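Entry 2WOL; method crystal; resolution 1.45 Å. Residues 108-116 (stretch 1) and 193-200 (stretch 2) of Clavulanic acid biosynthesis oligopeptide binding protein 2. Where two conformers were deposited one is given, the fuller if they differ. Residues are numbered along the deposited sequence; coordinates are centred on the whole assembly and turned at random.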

ATOM      1  N   ARG A 108       2.372  -5.284 -28.600  1.00 15.92           N
ATOM      2  CA  ARG A 108       1.750  -6.603 -28.699  1.00 15.66           C
ATOM      3  C   ARG A 108       1.734  -7.370 -27.378  1.00 14.59           C
ATOM      4  O   ARG A 108       2.626  -7.203 -26.543  1.00 14.50           O
ATOM      5  CB  ARG A 108       2.471  -7.443 -29.763  1.00 15.58           C
ATOM      6  CG  ARG A 108       2.235  -6.991 -31.203  1.00 16.50           C
ATOM      7  CD  ARG A 108       3.119  -7.762 -32.173  1.00 17.53           C
ATOM      8  NE  ARG A 108       2.856  -7.387 -33.563  1.00 22.46           N
ATOM      9  CZ  ARG A 108       3.394  -7.987 -34.625  1.00 24.58           C
ATOM     10  NH1 ARG A 108       4.234  -9.005 -34.476  1.00 26.19           N
ATOM     11  NH2 ARG A 108       3.086  -7.567 -35.847  1.00 25.57           N
ATOM     12  N   TYR A 109       0.711  -8.205 -27.204  1.00 13.56           N
ATOM     13  CA  TYR A 109       0.647  -9.156 -26.096  1.00 12.80           C
ATOM     14  C   TYR A 109       1.511 -10.376 -26.382  1.00 12.92           C
ATOM     15  O   TYR A 109       2.004 -10.550 -27.498  1.00 12.70           O
ATOM     16  CB  TYR A 109      -0.790  -9.625 -25.853  1.00 12.25           C
ATOM     17  CG  TYR A 109      -1.744  -8.531 -25.456  1.00 11.45           C
ATOM     18  CD1 TYR A 109      -2.622  -7.979 -26.385  1.00 11.29           C
ATOM     19  CD2 TYR A 109      -1.769  -8.044 -24.148  1.00 11.07           C
ATOM     20  CE1 TYR A 109      -3.498  -6.974 -26.024  1.00 11.32           C
ATOM     21  CE2 TYR A 109      -2.642  -7.038 -23.777  1.00 11.02           C
ATOM     22  CZ  TYR A 109      -3.501  -6.508 -24.721  1.00 11.13           C
ATOM     23  OH  TYR A 109      -4.369  -5.513 -24.368  1.00 11.16           O
ATOM     24  N   ASP A 110       1.657 -11.231 -25.373  1.00 13.17           N
ATOM     25  CA  ASP A 110       2.441 -12.467 -25.473  1.00 13.51           C
ATOM     26  C   ASP A 110       1.976 -13.443 -26.563  1.00 13.83           C
ATOM     27  O   ASP A 110       2.733 -14.330 -26.960  1.00 13.79           O
ATOM     28  CB  ASP A 110       2.462 -13.181 -24.122  1.00 13.74           C
ATOM     29  CG  ASP A 110       1.089 -13.653 -23.697  1.00 13.60           C
ATOM     30  OD1 ASP A 110       0.183 -12.801 -23.567  1.00 13.11           O
ATOM     31  OD2 ASP A 110       0.920 -14.872 -23.491  1.00 16.13           O
ATOM     32  N   ASP A 111       0.735 -13.286 -27.024  1.00 13.83           N
ATOM     33  CA  ASP A 111       0.191 -14.131 -28.091  1.00 14.12           C
ATOM     34  C   ASP A 111       0.357 -13.499 -29.475  1.00 14.32           C
ATOM     35  O   ASP A 111      -0.119 -14.044 -30.475  1.00 14.65           O
ATOM     36  CB  ASP A 111      -1.281 -14.477 -27.815  1.00 13.87           C
ATOM     37  CG  ASP A 111      -2.204 -13.264 -27.874  1.00 14.01           C
ATOM     38  OD1 ASP A 111      -1.722 -12.115 -27.979  1.00 13.02           O
ATOM     39  OD2 ASP A 111      -3.434 -13.468 -27.815  1.00 14.44           O
ATOM     40  N   GLY A 112       1.024 -12.347 -29.522  1.00 14.35           N
ATOM     41  CA  GLY A 112       1.328 -11.666 -30.780  1.00 14.55           C
ATOM     42  C   GLY A 112       0.261 -10.692 -31.252  1.00 14.69           C
ATOM     43  O   GLY A 112       0.463  -9.982 -32.239  1.00 15.05           O
ATOM     44  N   THR A 113      -0.866 -10.646 -30.544  1.00 14.53           N
ATOM     45  CA  THR A 113      -1.990  -9.782 -30.921  1.00 14.15           C
ATOM     46  C   THR A 113      -1.768  -8.335 -30.446  1.00 13.97           C
ATOM     47  O   THR A 113      -1.025  -8.109 -29.489  1.00 13.68           O
ATOM     48  CB  THR A 113      -3.335 -10.331 -30.389  1.00 14.30           C
ATOM     49  OG1 THR A 113      -3.329 -10.323 -28.957  1.00 14.18           O
ATOM     50  CG2 THR A 113      -3.582 -11.751 -30.888  1.00 14.74           C
ATOM     51  N   PRO A 114      -2.395  -7.350 -31.122  1.00 13.71           N
ATOM     52  CA  PRO A 114      -2.138  -5.936 -30.837  1.00 13.55           C
ATOM     53  C   PRO A 114      -2.762  -5.410 -29.546  1.00 13.13           C
ATOM     54  O   PRO A 114      -3.880  -5.796 -29.186  1.00 12.84           O
ATOM     55  CB  PRO A 114      -2.773  -5.209 -32.033  1.00 13.86           C
ATOM     56  CG  PRO A 114      -3.136  -6.273 -33.018  1.00 14.17           C
ATOM     57  CD  PRO A 114      -3.362  -7.502 -32.223  1.00 13.69           C
ATOM     58  N   ILE A 115      -2.031  -4.521 -28.877  1.00 12.78           N
ATOM     59  CA  ILE A 115      -2.549  -3.753 -27.749  1.00 12.37           C
ATOM     60  C   ILE A 115      -3.176  -2.466 -28.277  1.00 12.36           C
ATOM     61  O   ILE A 115      -2.515  -1.683 -28.971  1.00 12.03           O
ATOM     62  CB  ILE A 115      -1.438  -3.395 -26.730  1.00 12.37           C
ATOM     63  CG1 ILE A 115      -0.722  -4.661 -26.247  1.00 11.85           C
ATOM     64  CG2 ILE A 115      -2.022  -2.604 -25.553  1.00 12.09           C
ATOM     65  CD1 ILE A 115       0.486  -4.406 -25.355  1.00 12.36           C
ATOM     66  N   THR A 116      -4.453  -2.257 -27.958  1.00 12.02           N
ATOM     67  CA  THR A 116      -5.171  -1.056 -28.383  1.00 12.22           C
ATOM     68  C   THR A 116      -5.830  -0.363 -27.196  1.00 11.82           C
ATOM     69  O   THR A 116      -5.964  -0.945 -26.115  1.00 11.57           O
ATOM     70  CB  THR A 116      -6.259  -1.361 -29.452  1.00 12.29           C
ATOM     71  OG1 THR A 116      -7.307  -2.146 -28.868  1.00 13.55           O
ATOM     72  CG2 THR A 116      -5.668  -2.096 -30.656  1.00 12.80           C
ATOM     73  N   ALA A 193      -4.087  -2.203 -16.256  1.00  8.04           N
ATOM     74  CA  ALA A 193      -3.306  -2.843 -17.322  1.00  8.26           C
ATOM     75  C   ALA A 193      -4.249  -3.422 -18.379  1.00  8.35           C
ATOM     76  O   ALA A 193      -5.239  -4.071 -18.038  1.00  8.61           O
ATOM     77  CB  ALA A 193      -2.408  -3.931 -16.757  1.00  8.38           C
ATOM     78  N   PRO A 194      -3.940  -3.203 -19.672  1.00  8.29           N
ATOM     79  CA  PRO A 194      -4.892  -3.610 -20.705  1.00  8.37           C
ATOM     80  C   PRO A 194      -5.224  -5.100 -20.685  1.00  8.63           C
ATOM     81  O   PRO A 194      -4.352  -5.940 -20.453  1.00  8.84           O
ATOM     82  CB  PRO A 194      -4.184  -3.223 -22.016  1.00  8.23           C
ATOM     83  CG  PRO A 194      -2.745  -3.056 -21.657  1.00  8.38           C
ATOM     84  CD  PRO A 194      -2.733  -2.580 -20.241  1.00  8.49           C
ATOM     85  N   VAL A 195      -6.501  -5.398 -20.921  1.00  8.42           N
ATOM     86  CA  VAL A 195      -6.990  -6.764 -21.059  1.00  8.64           C
ATOM     87  C   VAL A 195      -7.824  -6.769 -22.333  1.00  8.73           C
ATOM     88  O   VAL A 195      -8.821  -6.050 -22.411  1.00  9.08           O
ATOM     89  CB  VAL A 195      -7.882  -7.184 -19.862  1.00  8.33           C
ATOM     90  CG1 VAL A 195      -8.538  -8.529 -20.122  1.00  9.13           C
ATOM     91  CG2 VAL A 195      -7.071  -7.241 -18.570  1.00  8.67           C
ATOM     92  N   PRO A 196      -7.411  -7.560 -23.343  1.00  9.05           N
ATOM     93  CA  PRO A 196      -8.201  -7.579 -24.573  1.00  9.50           C
ATOM     94  C   PRO A 196      -9.456  -8.422 -24.376  1.00  9.80           C
ATOM     95  O   PRO A 196      -9.370  -9.555 -23.893  1.00  9.53           O
ATOM     96  CB  PRO A 196      -7.251  -8.215 -25.593  1.00  9.46           C
ATOM     97  CG  PRO A 196      -6.345  -9.066 -24.798  1.00  9.30           C
ATOM     98  CD  PRO A 196      -6.241  -8.456 -23.416  1.00  9.04           C
ATOM     99  N   ARG A 197     -10.609  -7.862 -24.734  1.00 10.27           N
ATOM    100  CA  ARG A 197     -11.893  -8.541 -24.531  1.00 10.99           C
ATOM    101  C   ARG A 197     -11.898  -9.951 -25.139  1.00 10.60           C
ATOM    102  O   ARG A 197     -12.446 -10.887 -24.544  1.00 10.53           O
ATOM    103  CB  ARG A 197     -13.072  -7.717 -25.062  0.50 11.03           C
ATOM    104  CG  ARG A 197     -14.426  -8.341 -24.724  0.50 12.73           C
ATOM    105  CD  ARG A 197     -15.582  -7.688 -25.466  0.50 14.71           C
ATOM    106  NE  ARG A 197     -16.160  -6.565 -24.730  0.50 15.92           N
ATOM    107  CZ  ARG A 197     -17.021  -6.679 -23.719  0.50 16.68           C
ATOM    108  NH1 ARG A 197     -17.412  -7.873 -23.290  0.50 16.97           N
ATOM    109  NH2 ARG A 197     -17.488  -5.590 -23.129  0.50 17.22           N
ATOM    110  N   ARG A 198     -11.257 -10.104 -26.301  1.00 10.50           N
ATOM    111  CA  ARG A 198     -11.165 -11.405 -26.979  1.00 10.76           C
ATOM    112  C   ARG A 198     -10.594 -12.545 -26.121  1.00 10.89           C
ATOM    113  O   ARG A 198     -10.943 -13.709 -26.325  1.00 11.06           O
ATOM    114  CB  ARG A 198     -10.376 -11.287 -28.289  1.00 10.75           C
ATOM    115  CG  ARG A 198      -8.970 -10.728 -28.112  1.00 10.72           C
ATOM    116  CD  ARG A 198      -8.190 -10.663 -29.415  1.00 11.10           C
ATOM    117  NE  ARG A 198      -6.877 -10.077 -29.157  1.00 10.52           N
ATOM    118  CZ  ARG A 198      -6.607  -8.773 -29.189  1.00 10.41           C
ATOM    119  NH1 ARG A 198      -7.542  -7.893 -29.507  1.00 10.98           N
ATOM    120  NH2 ARG A 198      -5.384  -8.345 -28.908  1.00 11.03           N
ATOM    121  N   SER A 199      -9.713 -12.207 -25.178  1.00 10.88           N
ATOM    122  CA  SER A 199      -9.058 -13.206 -24.326  1.00 11.17           C
ATOM    123  C   SER A 199      -9.578 -13.187 -22.896  1.00 11.25           C
ATOM    124  O   SER A 199      -9.078 -13.920 -22.042  1.00 11.26           O
ATOM    125  CB  SER A 199      -7.541 -12.996 -24.317  1.00 11.32           C
ATOM    126  OG  SER A 199      -6.990 -13.156 -25.610  1.00 12.37           O
ATOM    127  N   ASP A 200     -10.577 -12.350 -22.639  1.00 11.13           N
ATOM    128  CA  ASP A 200     -11.100 -12.190 -21.283  1.00 11.18           C
ATOM    129  C   ASP A 200     -12.080 -13.301 -20.908  1.00 11.34           C
ATOM    130  O   ASP A 200     -13.273 -13.235 -21.229  1.00 11.41           O
ATOM    131  CB  ASP A 200     -11.731 -10.803 -21.093  1.00 11.06           C
ATOM    132  CG  ASP A 200     -12.164 -10.548 -19.656  1.00 11.01           C
ATOM    133  OD1 ASP A 200     -11.845 -11.372 -18.769  1.00 11.72           O
ATOM    134  OD2 ASP A 200     -12.834  -9.524 -19.415  1.00 10.74           O
TER
HETATM  135  O   HOH W   1      -5.677 -12.062 -27.622  1.00 18.61           O
HETATM  136  O   HOH W   2      -6.625  -5.221 -29.036  1.00 14.84           O

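What ties the two stretches together most directly? The guanidinium of Arg198 does, through a single nitrogen. Arg198 NH2 donates to Thr113 OG1 at 2.9 Å and to the backbone oxygen of its neighbour, Pro114 O, at 3.0 Å. Both acceptors lie at the edge of the guanidinium, near its plane, where its N-H bonds point. Chi1 of Arg198 is p, and chi2 and chi3 are both t, so the chain runs out extended and carries its charged end across to the other stretch. A long side chain suits this place because the backbones stand well apart here: the CA atoms of Asp111 and Ser199 are 10.0 Å from each other.

How is Thr113 held ready to accept? It is braced by Asp111 within its own stretch. Thr113 OG1 donates to Asp111 OD1 at 2.6 Å, and Thr113 N donates to the same Asp111 OD1 at 3.1 Å, so the hydroxyl points its hydrogen at the carboxylate, and its oxygen is left to accept from Arg198 NH2. Asp111 sits in a type I turn from Tyr109 to Gly112, closed by Gly112 N to Tyr109 O at 2.9 Å. At phi 89°, psi -5°, a side chain on Gly112 would be jammed against the carbonyl oxygen of Asp111, so the backbone itself calls for glycine.

Do waters extend this polar network? Two of them do, each bridging the stretches. Water 1 donates to Asp111 OD2 at 2.7 Å, accepts from Arg198 NE at 2.8 Å and hydrogen-bonds Ser199 OG at 2.6 Å; it thereby links Asp111 to Ser199, whose nearest atoms, Asp111 OD2 and Ser199 OG, are 4.2 Å apart. Water 2 accepts from Arg198 NH1 at 2.9 Å, donates to Pro114 O at 2.8 Å and hydrogen-bonds Thr116 OG1 at 3.2 Å. All three guanidinium nitrogens are thus engaged.

What fills the buried side of the contact? Tyr109 lies against two prolines, and the other stretch covers more of it than of any other residue in its stretch. Pro196 CG sits over one face of the ring, 4.0 Å from the centroid of Tyr109, in a CH-pi contact, while Pro196 CD comes within 3.6 Å of Tyr109 CZ. Proline suits this position, with a compact ring that presents CH groups to the aromatic face. Pro194 CB approaches Tyr109 OH at 3.3 Å, and the hydroxyl finds its hydrogen bond elsewhere in the structure. Farther along, Ile115 CG2 meets Pro194 CG at 4.0 Å, extending the apolar packing. Altogether the contact buries 323 Å², counting both sides.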